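Local coordinates for protein dipeptidase AC. Metallo peptidase. MEROPS family M19 (Rhodobacter sphaeroides, PDB 3LY0) that probably hydrolyses dipeptides with a pair of zinc ions, and here holds a phosphinate mimic of the dipeptide L-Ala-D-Ala, at residues A231-A236 against G262-T267; V9-N14 against M303-D308; G140-G145 against R168-G173. All blocks are in the same frame, centred on the assembly; numbering follows the deposited sequence.

Overall arrangement
All three contacts are buried, but they differ in place and chemistry. Contacts 1 and 2 lie near the middle of the chain, with centres about 9 Å apart, and touch each other: residues 262-267 and 303-308 are neighbours, and both contacts reach the inhibitor. Each brings a histidine to a zinc ion and is held mainly by backbone and amide or carboxylate hydrogen bonds. Contact 3, with its centre about 22 Å from that of contact 1 and 23 Å from that of contact 2, joins two loops farther out by a salt bridge, waters and an aromatic ring. Along the chain, contacts 1 and 3 are both nested within the loop closed by contact 2.

Contact 1. Residues A231-A236 against G262-T267; sequences ATHSNA and GLNFAT. With ZN (zinc ion), chain E; LY0 ((2R)-3-[(R)-[(1R)-1-aminoethyl](hydroxy)phosphoryl]-2-methylpropanoic acid), chain C.
His-233 takes the crowded first torsion, with CG between the backbone N and the carbonyl carbon (chi1 59°), whereas Asn-264 holds CG anti to its own N (chi1 -167°), so that the two side chains run side by side in the same direction. Their ring and amide planes are 42° apart, and ND2 of Asn-264 comes to the edge of the imidazole, 3.4 Å from His-233 CD2. The same ND2 donates to His-233 O, which Arg-244 also grips, approaching from above the carbonyl plane, and also bonds to Asp-306. Asn-235, with CG beside its backbone N, crosses Asn-264 at about a right angle and pairs with both its backbone N-H and its C=O: Asn-264 N donates to Asn-235 OD1 at 2.8 Å, and Asn-235 ND2 gives a nearly straight bond of 2.9 Å to Asn-264 O, each acceptor being met on a lone pair. CD1 of Leu-263 packs against Asn-235 OD1.

Backbone hydrogen bonds run from Gly-262 N to Ala-231 O, 2.9 Å and nearly along the C=O axis, and from Ser-234 N to Gly-262 O. Gly-262 CA lies 3.3 Å from Thr-232 O in a CA-H...O contact. Asn-264 OD1 turns the chain onward by accepting from Ala-266 N, an Asx turn.

The imidazole is fixed at both nitrogens. ND1 donates in the ring plane to Thr-232 OG1 at 2.8 Å, a hydroxyl also bonded to Asp-209, a second shell that would probably make the histidine a stronger ligand. NE2 binds zinc at 2.2 Å, alongside Glu-139, His-212 and the inhibitor. Neighbouring parallel strands ending at a metal site in this way are typical of the TIM-barrel metallopeptidases of family M19.

Contact 2. Residues V9-N14 against M303-D308; sequences VFDGHN and MGSDFD. With ZN (zinc ion), chain D; LY0 ((2R)-3-[(R)-[(1R)-1-aminoethyl](hydroxy)phosphoryl]-2-methylpropanoic acid), chain C.
Asp-11 reaches across to residues 303-308 with its CG anti to the backbone N, and its two carboxylate oxygens have different work. OD1 accepts from Ser-305 N at 2.8 Å on its syn lone pair. OD2 takes the Asx-turn bond from His-13 N, which arrives from above the carboxylate plane, and lies 2.7 Å from Ser-305 OG. That hydroxyl has a second acceptor close by in His-13 O, and its own oxygen accepts from Phe-307 N, closing an ST turn. His-13 O is also met in its carbonyl plane by Asp-306 N at 2.8 Å. Gly-12 N donates to Met-303 O, which Trp-347 NE1 shares, and a water bridges Met-303 N, from which it accepts, and Phe-10 O, to which it can donate.

These bonds set His-13 and Asp-306 side by side, pointing the same way with ring and carboxylate planes 76° apart. Asp-306 OD1 lies at the edge of the His-13 ring, 3.3 Å from CD2, and that ring stacks on His-233. NE2 of His-13 binds zinc at 2.2 Å, a site completed by Glu-139, Asp-15 and the inhibitor's N1 and O31. Asp-306 OD1 lies 2.7 Å from inhibitor O31, which bridges the two zincs.

Apolar contact is slight, with Val-9 CG1 against Met-303 CG. The first strand thus meets the loop after strand 301-303, consistent with closure of the TIM barrel beside the metal site. Strand 9-11 lies parallel to strand 50-57, and helix 322-332 covers Val-9, Met-303 and Phe-307.

Contact 3. Residues G140-G145 against R168-G173; sequences GAEAIG and RPTVFG
Each segment folds into a type I beta turn, from Ala-141 to Ile-144 and from Thr-170 to Gly-173, and the two turns face each other at Glu-142 and Thr-170. Thr-170 OG1, in the crowded position between N and carbonyl carbon (chi1 72°), accepts from Phe-172 N in an ST turn, which leaves CG2 to pack 3.5 Å from Glu-142 OE2.

Glu-142 bends at chi2, 92°, to bring its carboxylate to Arg-168, whose chain is extended until it kinks at chi3. The guanidinium grips side-on: NH2 at 2.9 Å and NE at 3.0 Å both donate to Glu-142 OE2, which lies in the guanidinium plane but is met from above its own carboxylate plane. Two waters also donate to this oxygen, one linking it to Arg-168 O and the other to Pro-169 O. Arg-168 is held further by Ser-61 and Val-59 O.

Phe-172 pushes its ring edge into the other turn, with CZ 3.2 Å from Ile-144 O and CE2 3.3 Å from Ala-141 O. Ala-141 CB touches CE2, Ile-144 CG2 approaches CZ, and Val-171 CG2 sits over the ring's centre on one face.

The salt bridge and the two waters join the loops following strands 132-139 and 159-163 beside an aromatic edge. With four donors converging on Glu-142 OE2, negative charge should concentrate on this oxygen, and the carboxylate probably stays ionised.

Contact 1. Residues A231-A236 against G262-T267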
ATOM      1  N   ALA A 231      -1.659  -8.294   0.072  1.00  9.32           N
ATOM      2  CA  ALA A 231      -0.461  -7.464   0.162  1.00  7.50           C
ATOM      3  C   ALA A 231      -0.741  -6.256  -0.722  1.00  8.91           C
ATOM      4  O   ALA A 231      -0.848  -6.394  -1.942  1.00  9.36           O
ATOM      5  CB  ALA A 231       0.748  -8.231  -0.335  1.00 10.39           C
ATOM      6  N   THR A 232      -0.924  -5.084  -0.120  1.00  9.33           N
ATOM      7  CA  THR A 232      -1.388  -3.938  -0.898  1.00  9.47           C
ATOM      8  C   THR A 232      -0.361  -3.363  -1.864  1.00  8.34           C
ATOM      9  O   THR A 232      -0.736  -2.749  -2.860  1.00  9.37           O
ATOM     10  CB  THR A 232      -1.862  -2.772  -0.008  1.00  8.97           C
ATOM     11  OG1 THR A 232      -0.771  -2.314   0.798  1.00  8.23           O
ATOM     12  CG2 THR A 232      -3.054  -3.162   0.888  1.00 10.12           C
ATOM     13  N   HIS A 233       0.928  -3.538  -1.566  1.00  8.81           N
ATOM     14  CA  HIS A 233       1.972  -2.950  -2.399  1.00  8.54           C
ATOM     15  C   HIS A 233       3.248  -3.793  -2.369  1.00  8.76           C
ATOM     16  O   HIS A 233       4.254  -3.423  -1.752  1.00  9.20           O
ATOM     17  CB  HIS A 233       2.193  -1.441  -2.092  1.00  9.33           C
ATOM     18  CG  HIS A 233       2.588  -1.117  -0.675  1.00  7.78           C
ATOM     19  ND1 HIS A 233       1.817  -1.448   0.424  1.00  8.55           N
ATOM     20  CD2 HIS A 233       3.644  -0.416  -0.189  1.00  8.99           C
ATOM     21  CE1 HIS A 233       2.403  -1.005   1.520  1.00  7.94           C
ATOM     22  NE2 HIS A 233       3.502  -0.358   1.178  1.00  9.16           N
ATOM     23  N   SER A 234       3.186  -4.933  -3.055  1.00  8.82           N
ATOM     24  CA  SER A 234       4.295  -5.899  -3.082  1.00  8.59           C
ATOM     25  C   SER A 234       4.348  -6.563  -4.444  1.00  8.56           C
ATOM     26  O   SER A 234       3.304  -6.816  -5.053  1.00  9.87           O
ATOM     27  CB  SER A 234       4.091  -6.985  -2.022  1.00 11.11           C
ATOM     28  OG  SER A 234       4.080  -6.445  -0.716  1.00 10.14           O
ATOM     29  N   ASN A 235       5.561  -6.879  -4.903  1.00  9.28           N
ATOM     30  CA  ASN A 235       5.755  -7.467  -6.223  1.00  9.97           C
ATOM     31  C   ASN A 235       6.281  -8.894  -6.164  1.00  9.16           C
ATOM     32  O   ASN A 235       6.228  -9.534  -5.111  1.00 10.72           O
ATOM     33  CB  ASN A 235       6.625  -6.548  -7.082  1.00 11.51           C
ATOM     34  CG  ASN A 235       5.991  -5.172  -7.265  1.00 10.85           C
ATOM     35  OD1 ASN A 235       4.769  -5.024  -7.147  1.00 10.39           O
ATOM     36  ND2 ASN A 235       6.812  -4.158  -7.536  1.00 10.92           N
ATOM     37  N   ALA A 236       6.770  -9.403  -7.295  1.00  9.87           N
ATOM     38  CA  ALA A 236       7.138 -10.813  -7.384  1.00 10.43           C
ATOM     39  C   ALA A 236       8.610 -11.052  -7.085  1.00  9.86           C
ATOM     40  O   ALA A 236       9.476 -10.604  -7.836  1.00 10.30           O
ATOM     41  CB  ALA A 236       6.778 -11.362  -8.758  1.00 12.02           C
ATOM     42  N   GLY A 262      -1.411  -5.884  -4.767  1.00  9.15           N
ATOM     43  CA  GLY A 262      -1.282  -4.642  -5.505  1.00  9.81           C
ATOM     44  C   GLY A 262       0.145  -4.420  -5.980  1.00  9.83           C
ATOM     45  O   GLY A 262       1.088  -4.506  -5.189  1.00  8.67           O
ATOM     46  N   LEU A 263       0.301  -4.144  -7.274  1.00  9.04           N
ATOM     47  CA  LEU A 263       1.609  -3.870  -7.857  1.00  9.21           C
ATOM     48  C   LEU A 263       2.208  -2.567  -7.335  1.00  9.26           C
ATOM     49  O   LEU A 263       1.627  -1.498  -7.510  1.00  9.64           O
ATOM     50  CB  LEU A 263       1.499  -3.797  -9.380  1.00  9.60           C
ATOM     51  CG  LEU A 263       2.842  -3.641 -10.106  1.00  9.40           C
ATOM     52  CD1 LEU A 263       3.537  -4.978 -10.284  1.00 11.74           C
ATOM     53  CD2 LEU A 263       2.635  -2.943 -11.456  1.00 13.39           C
ATOM     54  N   ASN A 264       3.383  -2.670  -6.713  1.00  9.30           N
ATOM     55  CA  ASN A 264       4.093  -1.519  -6.164  1.00  9.02           C
ATOM     56  C   ASN A 264       4.915  -0.854  -7.274  1.00 10.55           C
ATOM     57  O   ASN A 264       5.653  -1.539  -7.992  1.00 10.36           O
ATOM     58  CB  ASN A 264       4.988  -2.003  -5.020  1.00  9.25           C
ATOM     59  CG  ASN A 264       5.532  -0.870  -4.186  1.00  9.95           C
ATOM     60  OD1 ASN A 264       5.812   0.206  -4.701  1.00 10.58           O
ATOM     61  ND2 ASN A 264       5.677  -1.105  -2.886  1.00 10.19           N
ATOM     62  N   PHE A 265       4.762   0.459  -7.445  1.00  8.52           N
ATOM     63  CA  PHE A 265       5.493   1.170  -8.495  1.00 10.80           C
ATOM     64  C   PHE A 265       6.925   1.512  -8.080  1.00 10.92           C
ATOM     65  O   PHE A 265       7.675   2.089  -8.867  1.00 11.42           O
ATOM     66  CB  PHE A 265       4.806   2.480  -8.911  1.00 11.60           C
ATOM     67  CG  PHE A 265       3.421   2.318  -9.507  1.00 10.12           C
ATOM     68  CD1 PHE A 265       2.921   1.070  -9.853  1.00  9.78           C
ATOM     69  CD2 PHE A 265       2.626   3.435  -9.713  1.00 10.16           C
ATOM     70  CE1 PHE A 265       1.644   0.946 -10.377  1.00 11.04           C
ATOM     71  CE2 PHE A 265       1.359   3.322 -10.249  1.00 10.51           C
ATOM     72  CZ  PHE A 265       0.867   2.073 -10.581  1.00 11.22           C
ATOM     73  N   ALA A 266       7.313   1.174  -6.856  1.00 10.57           N
ATOM     74  CA  ALA A 266       8.667   1.476  -6.400  1.00 10.99           C
ATOM     75  C   ALA A 266       9.702   0.839  -7.312  1.00 11.99           C
ATOM     76  O   ALA A 266       9.682  -0.370  -7.534  1.00 11.66           O
ATOM     77  CB  ALA A 266       8.863   0.989  -4.972  1.00 11.17           C
ATOM     78  N   THR A 267      10.609   1.667  -7.828  1.00 11.39           N
ATOM     79  CA  THR A 267      11.677   1.215  -8.713  1.00 10.87           C
ATOM     80  C   THR A 267      12.423   0.024  -8.103  1.00 10.82           C
ATOM     81  O   THR A 267      12.716  -0.967  -8.793  1.00 12.27           O
ATOM     82  CB  THR A 267      12.653   2.377  -8.978  1.00 13.73           C
ATOM     83  OG1 THR A 267      13.003   2.975  -7.724  1.00 17.69           O
ATOM     84  CG2 THR A 267      11.973   3.438  -9.831  1.00 14.41           C
TER
HETATM   85 ZN    ZN E 365       5.107   0.537   2.464  0.65  9.35          ZN
HETATM   86  P   LY0 C 363       6.466   2.928   2.131  1.00 12.30           P
HETATM   87  C1  LY0 C 363       7.804   4.829   3.680  1.00 16.69           C
HETATM   88  N1  LY0 C 363       5.336   4.657   3.843  1.00 11.58           N
HETATM   89  C2  LY0 C 363       6.495   4.547   2.975  1.00 13.43           C
HETATM   90  C4  LY0 C 363       7.669   2.913   0.743  1.00 13.75           C
HETATM   91  C5  LY0 C 363       8.577   1.716   0.691  1.00 13.92           C
HETATM   92  C6  LY0 C 363       7.842   0.414   0.865  1.00 12.37           C
HETATM   93  C7  LY0 C 363       9.566   1.729  -0.446  1.00 16.28           C
HETATM   94  O31 LY0 C 363       5.045   2.748   1.654  1.00 12.01           O
HETATM   95  O32 LY0 C 363       6.783   1.808   3.177  1.00 11.45           O
HETATM   96  O61 LY0 C 363       8.552  -0.712   1.124  1.00 12.92           O
HETATM   97  O62 LY0 C 363       6.602   0.354   0.810  1.00 11.69           O

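Contact 2. Residues V9-N14 against M303-D308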
ATOM      1  N   VAL A   9      -8.701   4.163 -11.961  1.00 12.62           N
ATOM      2  CA  VAL A   9      -7.865   3.268 -11.169  1.00 12.08           C
ATOM      3  C   VAL A   9      -8.173   3.429  -9.696  1.00 11.93           C
ATOM      4  O   VAL A   9      -8.144   4.543  -9.171  1.00 12.76           O
ATOM      5  CB  VAL A   9      -6.372   3.556 -11.406  1.00 12.54           C
ATOM      6  CG1 VAL A   9      -5.489   2.797 -10.410  1.00 12.14           C
ATOM      7  CG2 VAL A   9      -6.001   3.189 -12.827  1.00 12.80           C
ATOM      8  N   PHE A  10      -8.504   2.317  -9.045  1.00 10.65           N
ATOM      9  CA  PHE A  10      -8.550   2.303  -7.593  1.00 10.20           C
ATOM     10  C   PHE A  10      -7.250   1.679  -7.119  1.00  8.48           C
ATOM     11  O   PHE A  10      -6.862   0.594  -7.568  1.00 10.43           O
ATOM     12  CB  PHE A  10      -9.747   1.514  -7.057  1.00 10.92           C
ATOM     13  CG  PHE A  10      -9.882   1.605  -5.572  1.00  9.72           C
ATOM     14  CD1 PHE A  10     -10.560   2.659  -5.000  1.00  9.34           C
ATOM     15  CD2 PHE A  10      -9.273   0.677  -4.746  1.00  9.42           C
ATOM     16  CE1 PHE A  10     -10.667   2.777  -3.632  1.00 10.77           C
ATOM     17  CE2 PHE A  10      -9.372   0.783  -3.366  1.00 10.40           C
ATOM     18  CZ  PHE A  10     -10.065   1.827  -2.808  1.00 10.20           C
ATOM     19  N   ASP A  11      -6.591   2.369  -6.194  1.00  9.69           N
ATOM     20  CA  ASP A  11      -5.215   2.029  -5.849  1.00  9.07           C
ATOM     21  C   ASP A  11      -5.023   1.474  -4.442  1.00  8.60           C
ATOM     22  O   ASP A  11      -5.686   1.893  -3.484  1.00 10.71           O
ATOM     23  CB  ASP A  11      -4.325   3.252  -6.000  1.00  8.93           C
ATOM     24  CG  ASP A  11      -2.884   2.927  -5.771  1.00  8.73           C
ATOM     25  OD1 ASP A  11      -2.310   2.203  -6.611  1.00 10.37           O
ATOM     26  OD2 ASP A  11      -2.328   3.381  -4.741  1.00  8.81           O
ATOM     27  N   GLY A  12      -4.054   0.574  -4.317  1.00  8.49           N
ATOM     28  CA  GLY A  12      -3.831  -0.165  -3.081  1.00  9.59           C
ATOM     29  C   GLY A  12      -3.071   0.541  -1.966  1.00  7.79           C
ATOM     30  O   GLY A  12      -3.154   0.106  -0.821  1.00  8.58           O
ATOM     31  N   HIS A  13      -2.324   1.599  -2.267  1.00  9.20           N
ATOM     32  CA  HIS A  13      -1.484   2.218  -1.243  1.00  6.96           C
ATOM     33  C   HIS A  13      -0.861   3.535  -1.667  1.00  7.95           C
ATOM     34  O   HIS A  13      -0.095   3.569  -2.629  1.00  8.76           O
ATOM     35  CB  HIS A  13      -0.338   1.276  -0.849  1.00  8.12           C
ATOM     36  CG  HIS A  13       0.429   1.746   0.344  1.00  9.03           C
ATOM     37  ND1 HIS A  13       0.063   1.412   1.632  1.00  9.20           N
ATOM     38  CD2 HIS A  13       1.523   2.543   0.457  1.00  9.78           C
ATOM     39  CE1 HIS A  13       0.913   1.959   2.481  1.00  9.34           C
ATOM     40  NE2 HIS A  13       1.802   2.655   1.800  1.00 10.02           N
ATOM     41  N   ASN A  14      -1.149   4.606  -0.928  1.00  9.23           N
ATOM     42  CA  ASN A  14      -0.388   5.839  -1.124  1.00  9.10           C
ATOM     43  C   ASN A  14      -0.059   6.501   0.197  1.00  9.16           C
ATOM     44  O   ASN A  14      -0.735   6.263   1.199  1.00  9.78           O
ATOM     45  CB  ASN A  14      -1.113   6.821  -2.067  1.00  9.34           C
ATOM     46  CG  ASN A  14      -2.205   7.609  -1.370  1.00  9.75           C
ATOM     47  OD1 ASN A  14      -1.935   8.482  -0.542  1.00  9.77           O
ATOM     48  ND2 ASN A  14      -3.454   7.312  -1.713  1.00  9.41           N
ATOM     49  N   MET A 303      -3.418  -2.542  -8.707  1.00  8.40           N
ATOM     50  CA  MET A 303      -2.358  -1.565  -8.485  1.00  8.96           C
ATOM     51  C   MET A 303      -2.193  -1.285  -7.003  1.00 10.55           C
ATOM     52  O   MET A 303      -3.175  -1.226  -6.255  1.00  9.95           O
ATOM     53  CB  MET A 303      -2.671  -0.250  -9.201  1.00 12.67           C
ATOM     54  CG  MET A 303      -3.023  -0.389 -10.679  1.00 12.34           C
ATOM     55  SD  MET A 303      -1.658  -0.885 -11.789  1.00  7.31           S
ATOM     56  CE  MET A 303      -2.030  -2.619 -12.048  1.00 13.91           C
ATOM     57  N   GLY A 304      -0.941  -1.093  -6.596  1.00  8.72           N
ATOM     58  CA  GLY A 304      -0.586  -0.677  -5.247  1.00  9.04           C
ATOM     59  C   GLY A 304       0.560   0.316  -5.318  1.00  8.89           C
ATOM     60  O   GLY A 304       1.664   0.036  -4.834  1.00  9.47           O
ATOM     61  N   SER A 305       0.263   1.470  -5.903  1.00  9.59           N
ATOM     62  CA  SER A 305       1.249   2.419  -6.428  1.00  9.13           C
ATOM     63  C   SER A 305       2.431   2.725  -5.515  1.00  8.91           C
ATOM     64  O   SER A 305       3.578   2.759  -5.971  1.00  9.95           O
ATOM     65  CB  SER A 305       0.548   3.737  -6.784  1.00 11.14           C
ATOM     66  OG  SER A 305       0.043   4.381  -5.622  1.00 10.58           O
ATOM     67  N   ASP A 306       2.139   2.972  -4.240  1.00  8.42           N
ATOM     68  CA  ASP A 306       3.105   3.584  -3.337  1.00  9.78           C
ATOM     69  C   ASP A 306       3.375   5.026  -3.766  1.00 10.23           C
ATOM     70  O   ASP A 306       4.442   5.574  -3.490  1.00  9.95           O
ATOM     71  CB  ASP A 306       4.410   2.777  -3.286  1.00  9.59           C
ATOM     72  CG  ASP A 306       4.944   2.609  -1.867  1.00 11.57           C
ATOM     73  OD1 ASP A 306       4.407   3.224  -0.911  1.00 12.45           O
ATOM     74  OD2 ASP A 306       5.914   1.843  -1.707  1.00 13.00           O
ATOM     75  N   PHE A 307       2.400   5.651  -4.428  1.00  8.53           N
ATOM     76  CA  PHE A 307       2.504   7.085  -4.714  1.00 10.78           C
ATOM     77  C   PHE A 307       2.845   7.864  -3.438  1.00 10.07           C
ATOM     78  O   PHE A 307       2.247   7.644  -2.372  1.00 10.48           O
ATOM     79  CB  PHE A 307       1.201   7.655  -5.294  1.00  9.78           C
ATOM     80  CG  PHE A 307       0.976   7.368  -6.759  1.00 10.69           C
ATOM     81  CD1 PHE A 307       1.996   7.493  -7.687  1.00 11.34           C
ATOM     82  CD2 PHE A 307      -0.300   7.021  -7.208  1.00 11.57           C
ATOM     83  CE1 PHE A 307       1.757   7.250  -9.042  1.00 10.61           C
ATOM     84  CE2 PHE A 307      -0.539   6.774  -8.552  1.00 12.25           C
ATOM     85  CZ  PHE A 307       0.491   6.885  -9.464  1.00 10.93           C
ATOM     86  N   ASP A 308       3.806   8.779  -3.571  1.00  9.61           N
ATOM     87  CA  ASP A 308       4.307   9.628  -2.484  1.00 10.33           C
ATOM     88  C   ASP A 308       5.052   8.886  -1.376  1.00 12.00           C
ATOM     89  O   ASP A 308       5.438   9.486  -0.371  1.00 13.45           O
ATOM     90  CB  ASP A 308       3.209  10.551  -1.945  1.00 11.59           C
ATOM     91  CG  ASP A 308       2.963  11.746  -2.855  1.00 11.58           C
ATOM     92  OD1 ASP A 308       3.956  12.283  -3.387  1.00 13.08           O
ATOM     93  OD2 ASP A 308       1.793  12.140  -3.042  1.00 13.37           O
TER
HETATM   94 ZN    ZN D 364       3.454   3.805   2.765  0.63  9.04          ZN
HETATM   95  P   LY0 C 363       6.466   2.928   2.131  1.00 12.30           P
HETATM   96  C1  LY0 C 363       7.804   4.829   3.680  1.00 16.69           C
HETATM   97  N1  LY0 C 363       5.336   4.657   3.843  1.00 11.58           N
HETATM   98  C2  LY0 C 363       6.495   4.547   2.975  1.00 13.43           C
HETATM   99  C4  LY0 C 363       7.669   2.913   0.743  1.00 13.75           C
HETATM  100  C5  LY0 C 363       8.577   1.716   0.691  1.00 13.92           C
HETATM  101  C6  LY0 C 363       7.842   0.414   0.865  1.00 12.37           C
HETATM  102  C7  LY0 C 363       9.566   1.729  -0.446  1.00 16.28           C
HETATM  103  O31 LY0 C 363       5.045   2.748   1.654  1.00 12.01           O
HETATM  104  O32 LY0 C 363       6.783   1.808   3.177  1.00 11.45           O
HETATM  105  O61 LY0 C 363       8.552  -0.712   1.124  1.00 12.92           O
HETATM  106  O62 LY0 C 363       6.602   0.354   0.810  1.00 11.69           O
HETATM  107  O   HOH W   1      -6.177  -1.703  -8.983  1.00  9.98           O

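Contact 3. Residues G140-G145 against R168-G173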
ATOM      1  N   GLY A 140       1.583  -0.266   9.667  1.00  9.12           N
ATOM      2  CA  GLY A 140       2.276  -0.435  10.940  1.00  9.05           C
ATOM      3  C   GLY A 140       1.308  -0.068  12.041  1.00 10.34           C
ATOM      4  O   GLY A 140       0.669   0.983  11.993  1.00 11.84           O
ATOM      5  N   ALA A 141       1.164  -0.948  13.024  1.00  9.00           N
ATOM      6  CA  ALA A 141       0.121  -0.788  14.024  1.00 10.03           C
ATOM      7  C   ALA A 141       0.627  -0.242  15.363  1.00 10.48           C
ATOM      8  O   ALA A 141       0.039  -0.534  16.406  1.00 10.56           O
ATOM      9  CB  ALA A 141      -0.610  -2.105  14.223  1.00 11.98           C
ATOM     10  N   GLU A 142       1.683   0.564  15.330  1.00 10.27           N
ATOM     11  CA  GLU A 142       2.248   1.113  16.557  1.00 11.14           C
ATOM     12  C   GLU A 142       1.251   1.927  17.371  1.00 10.59           C
ATOM     13  O   GLU A 142       1.365   1.991  18.594  1.00 11.36           O
ATOM     14  CB  GLU A 142       3.441   1.997  16.247  1.00 13.14           C
ATOM     15  CG  GLU A 142       4.650   1.242  15.757  1.00 12.43           C
ATOM     16  CD  GLU A 142       4.724   1.115  14.251  1.00 13.38           C
ATOM     17  OE1 GLU A 142       3.746   1.435  13.538  1.00 13.35           O
ATOM     18  OE2 GLU A 142       5.794   0.686  13.783  1.00 12.46           O
ATOM     19  N   ALA A 143       0.292   2.564  16.712  1.00 11.13           N
ATOM     20  CA  ALA A 143      -0.697   3.350  17.433  1.00 10.98           C
ATOM     21  C   ALA A 143      -1.712   2.478  18.168  1.00 11.38           C
ATOM     22  O   ALA A 143      -2.582   3.000  18.864  1.00 12.60           O
ATOM     23  CB  ALA A 143      -1.401   4.306  16.489  1.00 11.26           C
ATOM     24  N   ILE A 144      -1.613   1.163  17.992  1.00 11.98           N
ATOM     25  CA  ILE A 144      -2.482   0.218  18.687  1.00 12.48           C
ATOM     26  C   ILE A 144      -1.688  -0.474  19.794  1.00 11.54           C
ATOM     27  O   ILE A 144      -0.668  -1.113  19.531  1.00 12.09           O
ATOM     28  CB  ILE A 144      -3.021  -0.877  17.723  1.00 11.69           C
ATOM     29  CG1 ILE A 144      -3.569  -0.267  16.421  1.00 13.66           C
ATOM     30  CG2 ILE A 144      -4.064  -1.748  18.423  1.00 13.65           C
ATOM     31  CD1 ILE A 144      -4.641   0.768  16.638  1.00 12.05           C
ATOM     32  N   GLY A 145      -2.124  -0.332  21.037  1.00 12.47           N
ATOM     33  CA  GLY A 145      -1.452  -1.038  22.113  1.00 12.48           C
ATOM     34  C   GLY A 145      -1.714  -2.530  22.042  1.00 12.14           C
ATOM     35  O   GLY A 145      -2.643  -2.971  21.370  1.00 12.82           O
ATOM     36  N   ARG A 168       9.901  -2.450  10.525  1.00 11.04           N
ATOM     37  CA  ARG A 168      10.304  -1.993  11.852  1.00 12.34           C
ATOM     38  C   ARG A 168       9.546  -2.846  12.863  1.00 11.52           C
ATOM     39  O   ARG A 168       8.388  -3.174  12.636  1.00 11.62           O
ATOM     40  CB  ARG A 168       9.925  -0.514  11.994  1.00 11.87           C
ATOM     41  CG  ARG A 168      10.210   0.119  13.350  1.00 12.98           C
ATOM     42  CD  ARG A 168       9.854   1.605  13.309  1.00 13.45           C
ATOM     43  NE  ARG A 168       8.443   1.794  12.971  1.00 10.82           N
ATOM     44  CZ  ARG A 168       7.959   2.810  12.268  1.00 12.14           C
ATOM     45  NH1 ARG A 168       8.758   3.765  11.815  1.00 11.72           N
ATOM     46  NH2 ARG A 168       6.654   2.864  12.022  1.00 11.35           N
ATOM     47  N   PRO A 169      10.202  -3.243  13.968  1.00 11.28           N
ATOM     48  CA  PRO A 169       9.518  -4.132  14.914  1.00 11.78           C
ATOM     49  C   PRO A 169       8.347  -3.441  15.615  1.00 12.18           C
ATOM     50  O   PRO A 169       8.422  -2.238  15.871  1.00 14.28           O
ATOM     51  CB  PRO A 169      10.622  -4.470  15.928  1.00 12.75           C
ATOM     52  CG  PRO A 169      11.586  -3.331  15.836  1.00 13.66           C
ATOM     53  CD  PRO A 169      11.593  -2.966  14.371  1.00 12.32           C
ATOM     54  N   THR A 170       7.297  -4.198  15.921  1.00 12.91           N
ATOM     55  CA  THR A 170       6.176  -3.686  16.709  1.00 10.45           C
ATOM     56  C   THR A 170       5.849  -4.699  17.802  1.00 12.23           C
ATOM     57  O   THR A 170       6.423  -5.790  17.825  1.00 13.69           O
ATOM     58  CB  THR A 170       4.909  -3.495  15.859  1.00 14.23           C
ATOM     59  OG1 THR A 170       4.353  -4.774  15.529  1.00 16.32           O
ATOM     60  CG2 THR A 170       5.206  -2.699  14.589  1.00 14.44           C
ATOM     61  N   VAL A 171       4.927  -4.354  18.698  1.00 14.42           N
ATOM     62  CA  VAL A 171       4.487  -5.311  19.712  1.00 14.37           C
ATOM     63  C   VAL A 171       3.761  -6.511  19.104  1.00 11.98           C
ATOM     64  O   VAL A 171       3.455  -7.474  19.800  1.00 13.36           O
ATOM     65  CB  VAL A 171       3.577  -4.650  20.777  1.00 13.54           C
ATOM     66  CG1 VAL A 171       4.335  -3.564  21.521  1.00 15.68           C
ATOM     67  CG2 VAL A 171       2.304  -4.087  20.153  1.00 13.96           C
ATOM     68  N   PHE A 172       3.487  -6.458  17.798  1.00 11.35           N
ATOM     69  CA  PHE A 172       2.653  -7.467  17.144  1.00 10.85           C
ATOM     70  C   PHE A 172       3.453  -8.452  16.298  1.00 11.45           C
ATOM     71  O   PHE A 172       2.946  -9.501  15.927  1.00 12.02           O
ATOM     72  CB  PHE A 172       1.597  -6.787  16.260  1.00 11.15           C
ATOM     73  CG  PHE A 172       0.697  -5.868  17.016  1.00 11.22           C
ATOM     74  CD1 PHE A 172      -0.204  -6.377  17.934  1.00 13.34           C
ATOM     75  CD2 PHE A 172       0.766  -4.500  16.830  1.00 11.27           C
ATOM     76  CE1 PHE A 172      -1.029  -5.538  18.661  1.00 14.30           C
ATOM     77  CE2 PHE A 172      -0.054  -3.651  17.558  1.00 13.39           C
ATOM     78  CZ  PHE A 172      -0.956  -4.170  18.467  1.00 13.58           C
ATOM     79  N   GLY A 173       4.693  -8.100  15.995  1.00 10.48           N
ATOM     80  CA  GLY A 173       5.488  -8.893  15.081  1.00 10.82           C
ATOM     81  C   GLY A 173       6.550  -8.070  14.404  1.00 12.69           C
ATOM     82  O   GLY A 173       6.898  -6.971  14.854  1.00 11.57           O
TER
HETATM   83  O   HOH W   2       6.466  -1.265  12.004  1.00 11.50           O
HETATM   84  O   HOH W   3       7.683   0.293  15.645  1.00 14.35           O